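PDB 3CP3: pyridoxamine 5'-phosphate oxidase family protein from Corynebacterium diphtheriae NCTC 13129, which is of uncharacterised function but, as a member of the pyridoxamine 5'-phosphate oxidase family, may bind a flavin cofactor as a dimer. Local coordinates for the interface of chains A and B. Numbering follows the deposited sequence. Chains: chain A/B, Uncharacterized protein.

Contact 1: the interface of chains A and B. Residues chain A 82, 84, 91, 137, 139; chain B 42-44, 68.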
loop_
_atom_site.group_PDB
_atom_site.type_symbol
_atom_site.label_atom_id
_atom_site.label_comp_id
_atom_site.label_asym_id
_atom_site.label_seq_id
_atom_site.Cartn_x
_atom_site.Cartn_y
_atom_site.Cartn_z
ATOM N N ASP A 82 -7.555 2.320 0.086
ATOM C CA ASP A 82 -8.433 1.386 -0.607
ATOM C C ASP A 82 -9.565 0.835 0.271
ATOM O O ASP A 82 -9.632 1.199 1.463
ATOM C CB ASP A 82 -7.743 0.229 -1.436
ATOM C CG ASP A 82 -6.866 -0.778 -0.575
ATOM O OD1 ASP A 82 -7.362 -1.825 -0.047
ATOM O OD2 ASP A 82 -5.655 -0.603 -0.592
ATOM N N PHE A 84 -11.826 -3.109 -0.326
ATOM C CA PHE A 84 -11.841 -4.208 -1.226
ATOM C C PHE A 84 -12.582 -5.378 -0.559
ATOM O O PHE A 84 -13.006 -5.262 0.611
ATOM C CB PHE A 84 -10.381 -4.516 -1.596
ATOM C CG PHE A 84 -10.189 -5.101 -2.982
ATOM C CD1 PHE A 84 -10.017 -4.277 -4.071
ATOM C CD2 PHE A 84 -10.131 -6.481 -3.172
ATOM C CE1 PHE A 84 -9.833 -4.823 -5.355
ATOM C CE2 PHE A 84 -9.926 -7.040 -4.447
ATOM C CZ PHE A 84 -9.769 -6.201 -5.537
ATOM N N SER A 91 -9.652 1.757 -5.095
ATOM C CA SER A 91 -8.443 2.322 -4.509
ATOM C C SER A 91 -8.216 3.680 -5.101
ATOM O O SER A 91 -8.610 3.917 -6.239
ATOM C CB SER A 91 -7.198 1.479 -4.856
ATOM O OG SER A 91 -7.059 1.402 -6.269
ATOM N N ARG A 137 -9.604 4.012 -8.926
ATOM C CA ARG A 137 -10.055 2.882 -9.736
ATOM C C ARG A 137 -11.068 2.111 -8.933
ATOM O O ARG A 137 -10.925 2.008 -7.721
ATOM C CB ARG A 137 -8.845 1.970 -10.011
ATOM C CG ARG A 137 -7.781 2.638 -10.840
ATOM C CD ARG A 137 -6.615 1.707 -11.116
ATOM N NE ARG A 137 -5.586 1.818 -10.098
ATOM C CZ ARG A 137 -4.287 1.584 -10.333
ATOM N NH1 ARG A 137 -3.884 1.233 -11.547
ATOM N NH2 ARG A 137 -3.396 1.713 -9.353
ATOM N N PHE A 139 -12.713 -1.781 -9.127
ATOM C CA PHE A 139 -12.533 -3.108 -9.682
ATOM C C PHE A 139 -13.781 -3.952 -9.429
ATOM O O PHE A 139 -14.168 -4.094 -8.286
ATOM C CB PHE A 139 -11.352 -3.750 -8.937
ATOM C CG PHE A 139 -10.142 -2.852 -8.778
ATOM C CD1 PHE A 139 -9.034 -2.991 -9.636
ATOM C CD2 PHE A 139 -10.067 -1.915 -7.729
ATOM C CE1 PHE A 139 -7.892 -2.177 -9.472
ATOM C CE2 PHE A 139 -8.951 -1.085 -7.561
ATOM C CZ PHE A 139 -7.834 -1.229 -8.448
ATOM N N ILE B 42 0.642 1.039 -7.187
ATOM C CA ILE B 42 0.234 0.144 -6.179
ATOM C C ILE B 42 -1.241 -0.212 -6.406
ATOM O O ILE B 42 -2.063 0.648 -6.780
ATOM C CB ILE B 42 0.417 0.783 -4.782
ATOM C CG1 ILE B 42 -0.101 -0.134 -3.693
ATOM C CG2 ILE B 42 -0.198 2.181 -4.720
ATOM C CD1 ILE B 42 0.145 0.534 -2.289
ATOM N N PHE B 43 -1.554 -1.494 -6.212
ATOM C CA PHE B 43 -2.924 -1.909 -6.378
ATOM C C PHE B 43 -3.260 -3.107 -5.512
ATOM O O PHE B 43 -2.421 -3.954 -5.278
ATOM C CB PHE B 43 -3.235 -2.171 -7.853
ATOM C CG PHE B 43 -2.291 -3.070 -8.500
ATOM C CD1 PHE B 43 -2.501 -4.443 -8.474
ATOM C CD2 PHE B 43 -1.171 -2.550 -9.144
ATOM C CE1 PHE B 43 -1.589 -5.283 -9.097
ATOM C CE2 PHE B 43 -0.278 -3.335 -9.724
ATOM C CZ PHE B 43 -0.465 -4.707 -9.726
ATOM N N PRO B 44 -4.501 -3.175 -5.051
ATOM C CA PRO B 44 -4.935 -4.260 -4.160
ATOM C C PRO B 44 -5.240 -5.506 -4.982
ATOM O O PRO B 44 -5.656 -5.383 -6.152
ATOM C CB PRO B 44 -6.201 -3.703 -3.522
ATOM C CG PRO B 44 -6.646 -2.639 -4.394
ATOM C CD PRO B 44 -5.577 -2.214 -5.317
ATOM N N LEU B 68 -2.243 -4.195 -15.185
ATOM C CA LEU B 68 -1.767 -3.784 -13.871
ATOM C C LEU B 68 -0.383 -4.349 -13.542
ATOM O O LEU B 68 0.502 -3.573 -13.156
ATOM C CB LEU B 68 -2.753 -4.192 -12.784
ATOM C CG LEU B 68 -4.129 -3.522 -12.762
ATOM C CD1 LEU B 68 -5.119 -4.426 -12.027
ATOM C CD2 LEU B 68 -4.032 -2.152 -12.114
HETATM O O HOH W 1 -4.696 1.218 -7.341
#
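B:Pro44, on strand 39-50, presents its ring to a group of chain A residues that includes A:Phe84, A:Phe139 and A:Ser91, and most of the apolar contact here is made by that ring. The side chains of A:Phe84 and B:Pro44 cross at about a right angle, and B:Pro44 CG stands above the plane of the phenyl ring, displaced outward past its rim at CD1 (3.8 Å). A:Phe139 crosses the proline likewise, with B:Pro44 CD above its ring plane and just beyond the CZ end, 4.0 Å from CZ. A:Phe139 also places CD2 at the in-plane edge of A:Phe84 and receives the hydroxyl OG of A:Ser91 at its own edge.

The methyl CD2 of B:Leu68 lies over one face of the A:Arg137 guanidinium, above NH1 (3.4 Å), a van der Waals contact. The arginine chain bends at chi3 (-91°), and the two side chains run past each other in opposite directions. B:Leu68 CB also rests over the rim of one face of B:Phe43, which may help to position the leucine.

The polar link runs through a water, held 2.6 Å from A:Ser91 OG and 2.8 Å from the backbone carbonyl O of B:Ile42. A:Arg137 NH2 also reaches this water, at a doubtfully short distance. NH2 lies near B:Ile42 O as well, but its N-H points away and makes no direct bond. Together these contacts seat strand 39-50 and the loop residue B:Leu68 against chain A, and probably help to hold a dimer like those of the family.

Contact 2: the interface of chains A and B. Residues chain A 33, 35, 40, 78, 95; chain B 33, 39-42.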
loop_
_atom_site.group_PDB
_atom_site.type_symbol
_atom_site.label_atom_id
_atom_site.label_comp_id
_atom_site.label_asym_id
_atom_site.label_seq_id
_atom_site.Cartn_x
_atom_site.Cartn_y
_atom_site.Cartn_z
ATOM N N VAL A 33 4.024 5.262 0.264
ATOM C CA VAL A 33 5.049 4.471 -0.321
ATOM C C VAL A 33 6.248 5.357 -0.545
ATOM O O VAL A 33 6.152 6.382 -1.252
ATOM C CB VAL A 33 4.602 3.858 -1.677
ATOM C CG1 VAL A 33 5.715 3.033 -2.248
ATOM C CG2 VAL A 33 3.327 2.998 -1.457
ATOM N N HIS A 35 10.718 5.625 -1.109
ATOM C CA HIS A 35 11.862 4.991 -1.686
ATOM C C HIS A 35 13.100 5.756 -1.542
ATOM O O HIS A 35 13.091 6.997 -1.593
ATOM C CB HIS A 35 11.656 4.611 -3.163
ATOM C CG HIS A 35 11.563 5.760 -4.117
ATOM N ND1 HIS A 35 10.453 6.580 -4.186
ATOM C CD2 HIS A 35 12.379 6.154 -5.114
ATOM C CE1 HIS A 35 10.613 7.457 -5.158
ATOM N NE2 HIS A 35 11.785 7.238 -5.717
ATOM N N LEU A 40 12.337 0.128 -1.633
ATOM C CA LEU A 40 11.002 0.686 -1.374
ATOM C C LEU A 40 10.541 0.296 0.014
ATOM O O LEU A 40 10.941 -0.764 0.525
ATOM C CB LEU A 40 9.978 0.139 -2.395
ATOM C CG LEU A 40 10.231 0.396 -3.902
ATOM C CD1 LEU A 40 9.077 -0.166 -4.773
ATOM C CD2 LEU A 40 10.414 1.873 -4.213
ATOM N N LEU A 78 4.129 7.893 -3.092
ATOM C CA LEU A 78 2.745 7.668 -3.408
ATOM C C LEU A 78 2.006 7.598 -2.114
ATOM O O LEU A 78 2.590 7.228 -1.090
ATOM C CB LEU A 78 2.543 6.267 -4.049
ATOM C CG LEU A 78 3.313 5.853 -5.251
ATOM C CD1 LEU A 78 2.881 4.395 -5.583
ATOM C CD2 LEU A 78 3.057 6.842 -6.430
ATOM N N LYS A 95 -0.009 10.593 -6.425
ATOM C CA LYS A 95 1.416 10.836 -6.601
ATOM C C LYS A 95 1.748 12.214 -6.064
ATOM O O LYS A 95 1.028 13.166 -6.358
ATOM C CB LYS A 95 1.794 10.820 -8.058
ATOM C CG LYS A 95 1.705 9.440 -8.704
ATOM C CD LYS A 95 2.559 9.443 -9.976
ATOM C CE LYS A 95 2.250 8.252 -10.901
ATOM N NZ LYS A 95 2.528 6.924 -10.250
ATOM N N VAL B 33 3.174 -3.449 -4.689
ATOM C CA VAL B 33 3.794 -2.242 -5.115
ATOM C C VAL B 33 4.759 -2.583 -6.222
ATOM O O VAL B 33 5.684 -3.399 -6.023
ATOM C CB VAL B 33 4.563 -1.548 -3.957
ATOM C CG1 VAL B 33 5.193 -0.284 -4.457
ATOM C CG2 VAL B 33 3.581 -1.258 -2.789
ATOM N N ASP B 39 8.867 5.471 -11.688
ATOM C CA ASP B 39 7.432 5.500 -11.576
ATOM C C ASP B 39 7.060 4.294 -10.767
ATOM O O ASP B 39 7.562 3.181 -11.020
ATOM C CB ASP B 39 6.673 5.509 -12.890
ATOM C CG ASP B 39 5.197 5.821 -12.668
ATOM O OD1 ASP B 39 4.906 6.728 -11.849
ATOM O OD2 ASP B 39 4.333 5.156 -13.271
ATOM N N LEU B 40 6.218 4.548 -9.774
ATOM C CA LEU B 40 5.675 3.517 -8.879
ATOM C C LEU B 40 4.176 3.413 -9.061
ATOM O O LEU B 40 3.525 4.410 -9.418
ATOM C CB LEU B 40 5.957 3.877 -7.401
ATOM C CG LEU B 40 7.431 4.055 -6.957
ATOM C CD1 LEU B 40 7.531 4.351 -5.437
ATOM C CD2 LEU B 40 8.284 2.839 -7.282
ATOM N N ASP B 41 3.617 2.247 -8.762
ATOM C CA ASP B 41 2.166 2.119 -8.634
ATOM C C ASP B 41 1.886 1.085 -7.607
ATOM O O ASP B 41 2.792 0.373 -7.157
ATOM C CB ASP B 41 1.489 1.800 -9.989
ATOM C CG ASP B 41 -0.055 2.031 -9.962
ATOM O OD1 ASP B 41 -0.598 2.761 -9.088
ATOM O OD2 ASP B 41 -0.732 1.425 -10.812
ATOM N N ILE B 42 0.642 1.039 -7.187
ATOM C CA ILE B 42 0.234 0.144 -6.179
ATOM C C ILE B 42 -1.241 -0.212 -6.406
ATOM O O ILE B 42 -2.063 0.648 -6.780
ATOM C CB ILE B 42 0.417 0.783 -4.782
ATOM C CG1 ILE B 42 -0.101 -0.134 -3.693
ATOM C CG2 ILE B 42 -0.198 2.181 -4.720
ATOM C CD1 ILE B 42 0.145 0.534 -2.289
#
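Strand 39-50 of chain B, with strand 29-36 beside it, packs against strands 29-36, 39-50, 76-83 and 89-100 of chain A. B:Leu40 is the main apolar side chain of the patch. Its CB meets the methyl CD1 of A:Leu78 at 3.6 Å, where the two leucines cross obliquely. Its branches point to different partners: CD1 touches both A:Val33 CG1 and the imidazole nitrogen ND1 of A:His35, while CD2 touches A:Leu40 CD2 at 3.9 Å. The two copies of Leu40 slide past each other in opposite directions, whereas the two copies of Val33 meet tip to tip, CG1 to CG1 at 4.0 Å. In both valines CG1 stands anti to the backbone N (chi1 -180°), which aims that methyl at its counterpart. A:Leu78 CD1 also reaches B:Ile42 CG2 and the backbone CA of B:Asp41, so one methyl spans three successive residues of the chain B strand.

The polar contact belongs to A:Lys95. Its long chain is nearly extended until a bend at chi4 (-61°) turns the ammonium NZ toward chain B, where it makes a salt bridge and hydrogen bond of 2.9 Å to the carboxylate OD1 of B:Asp39. The side chains meet at about a right angle, and NZ approaches OD1 on the syn side, 22° out of the carboxylate plane. NZ also donates to the backbone carbonyl O of B:Leu40 at 2.8 Å, and so is gripped by a side chain and a main chain of neighbouring residues. B:Asp41 stands farther off, its OD1 5.3 Å from A:Lys95 NZ, and may add to the favourable charge. That carboxylate accepts the backbone N-H of B:Ile42 from above its plane.

The strands belong to the split beta-barrel of this family, here packed against its partner barrel. The paired Val33 and Leu40 side chains lie at the two-fold axis, with the salt bridge to one side and its symmetry twin to the other.

The centres of contact 1 and contact 2 lie about 13 Å apart, and the two share B:Ile42 on strand 39-50 of chain B. That strand links them: its first residues enter contact 2 near the two-fold axis and the next ones enter contact 1 farther out. Chain A contributes strands 76-83 and 89-100 to both, so neighbouring strands of one sheet receive successive stretches of the partner. Because the symmetry axis generates a twin of each contact, the pair of chains seen here is joined on both sides of its centre, an arrangement consistent with the dimers typical of this family.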